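Local coordinates for serine protease inhibitor 4, isoform B (Drosophila melanogaster, PDB 4P0F), which probably inhibits serine- and cysteine-type endopeptidases, as a member of the serpin family, at residues L271-S283 with A315-E327. Residues are numbered along the deposited sequence; the frame is centred on the assembly and turned at random.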
loop_
_atom_site.group_PDB
_atom_site.type_symbol
_atom_site.label_atom_id
_atom_site.label_comp_id
_atom_site.label_asym_id
_atom_site.label_seq_id
_atom_site.Cartn_x
_atom_site.Cartn_y
_atom_site.Cartn_z
ATOM N N LEU A 271 -6.383 6.217 21.588
ATOM C CA LEU A 271 -5.792 6.239 20.252
ATOM C C LEU A 271 -5.693 7.673 19.760
ATOM O O LEU A 271 -6.659 8.415 19.874
ATOM C CB LEU A 271 -6.641 5.416 19.284
ATOM C CG LEU A 271 -6.105 5.228 17.869
ATOM C CD1 LEU A 271 -4.859 4.356 17.900
ATOM C CD2 LEU A 271 -7.174 4.593 17.014
ATOM N N PRO A 272 -4.536 8.073 19.210
ATOM C CA PRO A 272 -4.471 9.439 18.673
ATOM C C PRO A 272 -5.378 9.628 17.468
ATOM O O PRO A 272 -5.546 8.713 16.659
ATOM C CB PRO A 272 -3.000 9.603 18.259
ATOM C CG PRO A 272 -2.265 8.450 18.881
ATOM C CD PRO A 272 -3.262 7.352 19.046
ATOM N N ARG A 273 -5.964 10.815 17.371
ATOM C CA ARG A 273 -6.626 11.264 16.165
ATOM C C ARG A 273 -5.522 11.805 15.255
ATOM O O ARG A 273 -4.980 12.880 15.511
ATOM C CB ARG A 273 -7.683 12.332 16.496
ATOM C CG ARG A 273 -8.555 12.774 15.324
ATOM C CD ARG A 273 -9.675 13.740 15.775
ATOM N NE ARG A 273 -9.139 15.021 16.209
ATOM C CZ ARG A 273 -9.643 15.783 17.174
ATOM N NH1 ARG A 273 -10.714 15.405 17.880
ATOM N NH2 ARG A 273 -9.052 16.936 17.448
ATOM N N PHE A 274 -5.163 11.052 14.220
ATOM C CA PHE A 274 -3.982 11.403 13.434
ATOM C C PHE A 274 -4.193 11.239 11.946
ATOM O O PHE A 274 -5.136 10.592 11.496
ATOM C CB PHE A 274 -2.775 10.558 13.889
ATOM C CG PHE A 274 -2.785 9.127 13.390
ATOM C CD1 PHE A 274 -3.426 8.128 14.102
ATOM C CD2 PHE A 274 -2.114 8.783 12.225
ATOM C CE1 PHE A 274 -3.419 6.809 13.652
ATOM C CE2 PHE A 274 -2.108 7.474 11.767
ATOM C CZ PHE A 274 -2.757 6.484 12.478
ATOM N N LYS A 275 -3.308 11.862 11.183
ATOM C CA LYS A 275 -3.293 11.674 9.741
ATOM C C LYS A 275 -1.845 11.570 9.308
ATOM O O LYS A 275 -0.944 12.040 10.003
ATOM C CB LYS A 275 -4.022 12.812 9.030
ATOM C CG LYS A 275 -3.269 14.116 8.945
ATOM C CD LYS A 275 -4.108 15.168 8.219
ATOM C CE LYS A 275 -3.397 16.507 8.155
ATOM N NZ LYS A 275 -4.298 17.602 7.691
ATOM N N ALA A 276 -1.616 10.921 8.173
ATOM C CA ALA A 276 -0.273 10.807 7.636
ATOM C C ALA A 276 -0.338 10.771 6.117
ATOM O O ALA A 276 -1.316 10.301 5.541
ATOM C CB ALA A 276 0.417 9.569 8.188
ATOM N N GLU A 277 0.697 11.309 5.480
ATOM C CA GLU A 277 0.832 11.269 4.028
ATOM C C GLU A 277 2.264 10.872 3.733
ATOM O O GLU A 277 3.180 11.330 4.417
ATOM C CB GLU A 277 0.512 12.619 3.395
ATOM C CG GLU A 277 -0.619 13.373 4.060
ATOM C CD GLU A 277 -1.025 14.616 3.288
ATOM O OE1 GLU A 277 -0.713 14.697 2.080
ATOM O OE2 GLU A 277 -1.653 15.511 3.894
ATOM N N PHE A 278 2.469 10.041 2.714
ATOM C CA PHE A 278 3.789 9.517 2.423
ATOM C C PHE A 278 3.927 9.321 0.927
ATOM O O PHE A 278 2.980 8.896 0.262
ATOM C CB PHE A 278 4.007 8.195 3.162
ATOM C CG PHE A 278 5.373 7.600 2.978
ATOM C CD1 PHE A 278 6.476 8.149 3.611
ATOM C CD2 PHE A 278 5.551 6.478 2.197
ATOM C CE1 PHE A 278 7.721 7.598 3.457
ATOM C CE2 PHE A 278 6.802 5.920 2.049
ATOM C CZ PHE A 278 7.881 6.479 2.672
ATOM N N GLN A 279 5.092 9.677 0.402
ATOM C CA GLN A 279 5.377 9.460 -1.007
ATOM C C GLN A 279 6.814 9.009 -1.167
ATOM O O GLN A 279 7.707 9.463 -0.442
ATOM C CB GLN A 279 5.109 10.716 -1.821
ATOM C CG GLN A 279 5.956 11.918 -1.492
ATOM C CD GLN A 279 5.529 13.145 -2.290
ATOM O OE1 GLN A 279 4.476 13.733 -2.036
ATOM N NE2 GLN A 279 6.334 13.517 -3.274
ATOM N N VAL A 280 7.025 8.112 -2.120
ATOM C CA VAL A 280 8.328 7.528 -2.342
ATOM C C VAL A 280 8.437 6.991 -3.759
ATOM O O VAL A 280 7.443 6.523 -4.330
ATOM C CB VAL A 280 8.605 6.380 -1.335
ATOM C CG1 VAL A 280 7.609 5.241 -1.517
ATOM C CG2 VAL A 280 10.030 5.877 -1.453
ATOM N N GLU A 281 9.633 7.099 -4.332
ATOM C CA GLU A 281 9.941 6.438 -5.587
ATOM C C GLU A 281 10.587 5.103 -5.184
ATOM O O GLU A 281 11.544 5.079 -4.403
ATOM C CB GLU A 281 10.850 7.307 -6.477
ATOM C CG GLU A 281 10.892 6.886 -7.948
ATOM C CD GLU A 281 11.701 5.635 -8.178
ATOM O OE1 GLU A 281 12.675 5.425 -7.437
ATOM O OE2 GLU A 281 11.375 4.869 -9.107
ATOM N N LEU A 282 10.021 4.003 -5.671
ATOM C CA LEU A 282 10.292 2.672 -5.110
ATOM C C LEU A 282 11.417 1.884 -5.795
ATOM O O LEU A 282 11.628 0.720 -5.465
ATOM C CB LEU A 282 9.010 1.836 -5.149
ATOM C CG LEU A 282 7.938 2.173 -4.110
ATOM C CD1 LEU A 282 6.668 1.422 -4.400
ATOM C CD2 LEU A 282 8.427 1.827 -2.705
ATOM N N SER A 283 12.150 2.503 -6.725
ATOM C CA SER A 283 13.210 1.787 -7.442
ATOM C C SER A 283 14.231 1.176 -6.489
ATOM O O SER A 283 14.637 0.023 -6.651
ATOM C CB SER A 283 13.938 2.719 -8.420
ATOM O OG SER A 283 13.089 3.074 -9.493
ATOM N N ALA A 315 10.533 4.698 -13.618
ATOM C CA ALA A 315 10.105 5.144 -12.296
ATOM C C ALA A 315 8.992 4.278 -11.740
ATOM O O ALA A 315 8.147 3.781 -12.482
ATOM C CB ALA A 315 9.652 6.595 -12.351
ATOM N N ILE A 316 9.001 4.094 -10.417
ATOM C CA ILE A 316 7.869 3.521 -9.707
ATOM C C ILE A 316 7.546 4.487 -8.583
ATOM O O ILE A 316 8.367 4.680 -7.697
ATOM C CB ILE A 316 8.153 2.127 -9.103
ATOM C CG1 ILE A 316 8.710 1.171 -10.157
ATOM C CG2 ILE A 316 6.877 1.571 -8.466
ATOM C CD1 ILE A 316 9.049 -0.225 -9.617
ATOM N N ILE A 317 6.383 5.130 -8.646
ATOM C CA ILE A 317 6.035 6.159 -7.668
ATOM C C ILE A 317 4.841 5.694 -6.852
ATOM O O ILE A 317 3.856 5.222 -7.399
ATOM C CB ILE A 317 5.719 7.503 -8.351
ATOM C CG1 ILE A 317 6.947 8.004 -9.115
ATOM C CG2 ILE A 317 5.304 8.529 -7.319
ATOM C CD1 ILE A 317 6.639 9.032 -10.181
ATOM N N HIS A 318 4.944 5.821 -5.533
ATOM C CA HIS A 318 3.863 5.436 -4.651
ATOM C C HIS A 318 3.534 6.588 -3.741
ATOM O O HIS A 318 4.433 7.217 -3.178
ATOM C CB HIS A 318 4.239 4.212 -3.826
ATOM C CG HIS A 318 3.118 3.675 -2.996
ATOM N ND1 HIS A 318 2.061 2.973 -3.534
ATOM C CD2 HIS A 318 2.895 3.721 -1.661
ATOM C CE1 HIS A 318 1.242 2.603 -2.566
ATOM N NE2 HIS A 318 1.722 3.049 -1.420
ATOM N N LYS A 319 2.245 6.857 -3.608
ATOM C CA LYS A 319 1.770 7.880 -2.679
ATOM C C LYS A 319 0.615 7.329 -1.881
ATOM O O LYS A 319 -0.230 6.627 -2.422
ATOM C CB LYS A 319 1.337 9.139 -3.423
ATOM C CG LYS A 319 2.463 9.927 -4.049
ATOM C CD LYS A 319 2.020 11.376 -4.324
ATOM C CE LYS A 319 3.091 12.154 -5.091
ATOM N NZ LYS A 319 2.719 13.567 -5.459
ATOM N N ALA A 320 0.567 7.666 -0.593
ATOM C CA ALA A 320 -0.495 7.171 0.271
ATOM C C ALA A 320 -0.888 8.210 1.328
ATOM O O ALA A 320 -0.126 9.126 1.650
ATOM C CB ALA A 320 -0.076 5.872 0.921
ATOM N N PHE A 321 -2.117 8.060 1.810
ATOM C CA PHE A 321 -2.737 8.983 2.756
ATOM C C PHE A 321 -3.617 8.191 3.703
ATOM O O PHE A 321 -4.268 7.242 3.282
ATOM C CB PHE A 321 -3.578 10.031 2.021
ATOM C CG PHE A 321 -4.419 10.886 2.931
ATOM C CD1 PHE A 321 -5.697 10.489 3.295
ATOM C CD2 PHE A 321 -3.921 12.063 3.443
ATOM C CE1 PHE A 321 -6.461 11.264 4.146
ATOM C CE2 PHE A 321 -4.685 12.843 4.299
ATOM C CZ PHE A 321 -5.954 12.444 4.638
ATOM N N ILE A 322 -3.651 8.589 4.973
ATOM C CA ILE A 322 -4.587 8.001 5.920
ATOM C C ILE A 322 -5.004 9.059 6.945
ATOM O O ILE A 322 -4.203 9.909 7.327
ATOM C CB ILE A 322 -3.981 6.763 6.633
ATOM C CG1 ILE A 322 -5.034 6.074 7.510
ATOM C CG2 ILE A 322 -2.767 7.146 7.458
ATOM C CD1 ILE A 322 -4.650 4.630 7.900
ATOM N N GLU A 323 -6.274 9.028 7.332
ATOM C CA GLU A 323 -6.779 9.832 8.448
ATOM C C GLU A 323 -7.577 8.910 9.340
ATOM O O GLU A 323 -8.389 8.125 8.861
ATOM C CB GLU A 323 -7.640 11.008 7.963
ATOM C CG GLU A 323 -8.991 10.608 7.365
ATOM C CD GLU A 323 -10.078 10.352 8.412
ATOM O OE1 GLU A 323 -9.884 10.705 9.594
ATOM O OE2 GLU A 323 -11.126 9.776 8.047
ATOM N N VAL A 324 -7.324 9.007 10.643
ATOM C CA VAL A 324 -7.991 8.202 11.648
ATOM C C VAL A 324 -8.648 9.142 12.661
ATOM O O VAL A 324 -7.965 9.961 13.268
ATOM C CB VAL A 324 -6.996 7.279 12.364
ATOM C CG1 VAL A 324 -7.679 6.485 13.490
ATOM C CG2 VAL A 324 -6.346 6.346 11.362
ATOM N N ASN A 325 -9.963 9.034 12.824
ATOM C CA ASN A 325 -10.686 9.894 13.765
ATOM C C ASN A 325 -11.809 9.145 14.465
ATOM O O ASN A 325 -11.854 7.917 14.451
ATOM C CB ASN A 325 -11.224 11.141 13.047
ATOM C CG ASN A 325 -12.302 10.832 12.023
ATOM O OD1 ASN A 325 -12.790 9.711 11.919
ATOM N ND2 ASN A 325 -12.680 11.849 11.248
ATOM N N GLU A 326 -12.711 9.883 15.102
ATOM C CA GLU A 326 -13.681 9.258 15.975
ATOM C C GLU A 326 -14.699 8.419 15.216
ATOM O O GLU A 326 -15.276 7.486 15.777
ATOM C CB GLU A 326 -14.403 10.326 16.803
ATOM C CG GLU A 326 -13.544 10.989 17.881
ATOM C CD GLU A 326 -12.735 12.187 17.382
ATOM O OE1 GLU A 326 -12.645 12.407 16.156
ATOM O OE2 GLU A 326 -12.200 12.918 18.246
ATOM N N GLU A 327 -14.934 8.766 13.952
ATOM C CA GLU A 327 -15.950 8.098 13.145
ATOM C C GLU A 327 -15.424 6.849 12.433
ATOM O O GLU A 327 -16.173 5.907 12.187
ATOM C CB GLU A 327 -16.522 9.066 12.095
ATOM C CG GLU A 327 -17.416 10.157 12.668
ATOM C CD GLU A 327 -16.678 11.166 13.544
ATOM O OE1 GLU A 327 -15.553 11.574 13.178
ATOM O OE2 GLU A 327 -17.232 11.557 14.598
#
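Ala276 and Ile322, Phe278 and Ala320, and Val280 and His318 form successive hydrogen-bonded pairs of an antiparallel ladder in serpin β-sheet A, joining edge strand 274-281 to strand 315-324. On the far flank of 315-324 lies strand 328-341, the inserted reactive-centre loop of the cleaved form. The N-H...O angles in these pairs run from 158° to 168°.

Apolar contacts gather on the buried face, backed by Val35 and Phe360. Val324 and Phe274 meet obliquely: Val324 CB makes an off-centre CH-π contact, 4.3 Å from the centroid of the Phe274 ring, and Val324 CG2 comes to 3.7 Å from Phe274 CE1. Leu282 CD1 meets His318 CB at 3.7 Å; the imidazole beyond is held by Thr335 and Ser37.

On the other face, Glu277 CG touches the edge of the Phe321 ring at CD2 (3.6 Å). Gln279 and Lys319 run alongside each other, Gln279 CB 3.5 Å from Lys319 CG, and the ammonium reaches the carbonyls of Lys149 and Asp150.

Arg273 NH1 meets Glu326 OE2 (2.9 Å) on its syn lone pair in a salt bridge; Thr184 also bonds this oxygen. Bent at chi2 (-74°), Glu281 brings OE2 to Ile316 N on the anti side, 2.8 Å away, while Ser283 OG takes the syn lone pair. Replacing Glu281 with an alanine is likely to leave Ile316 N and Ser283 OG without their shared acceptor. Beside it, Leu282 N bonds Ile316 O at 2.7 Å.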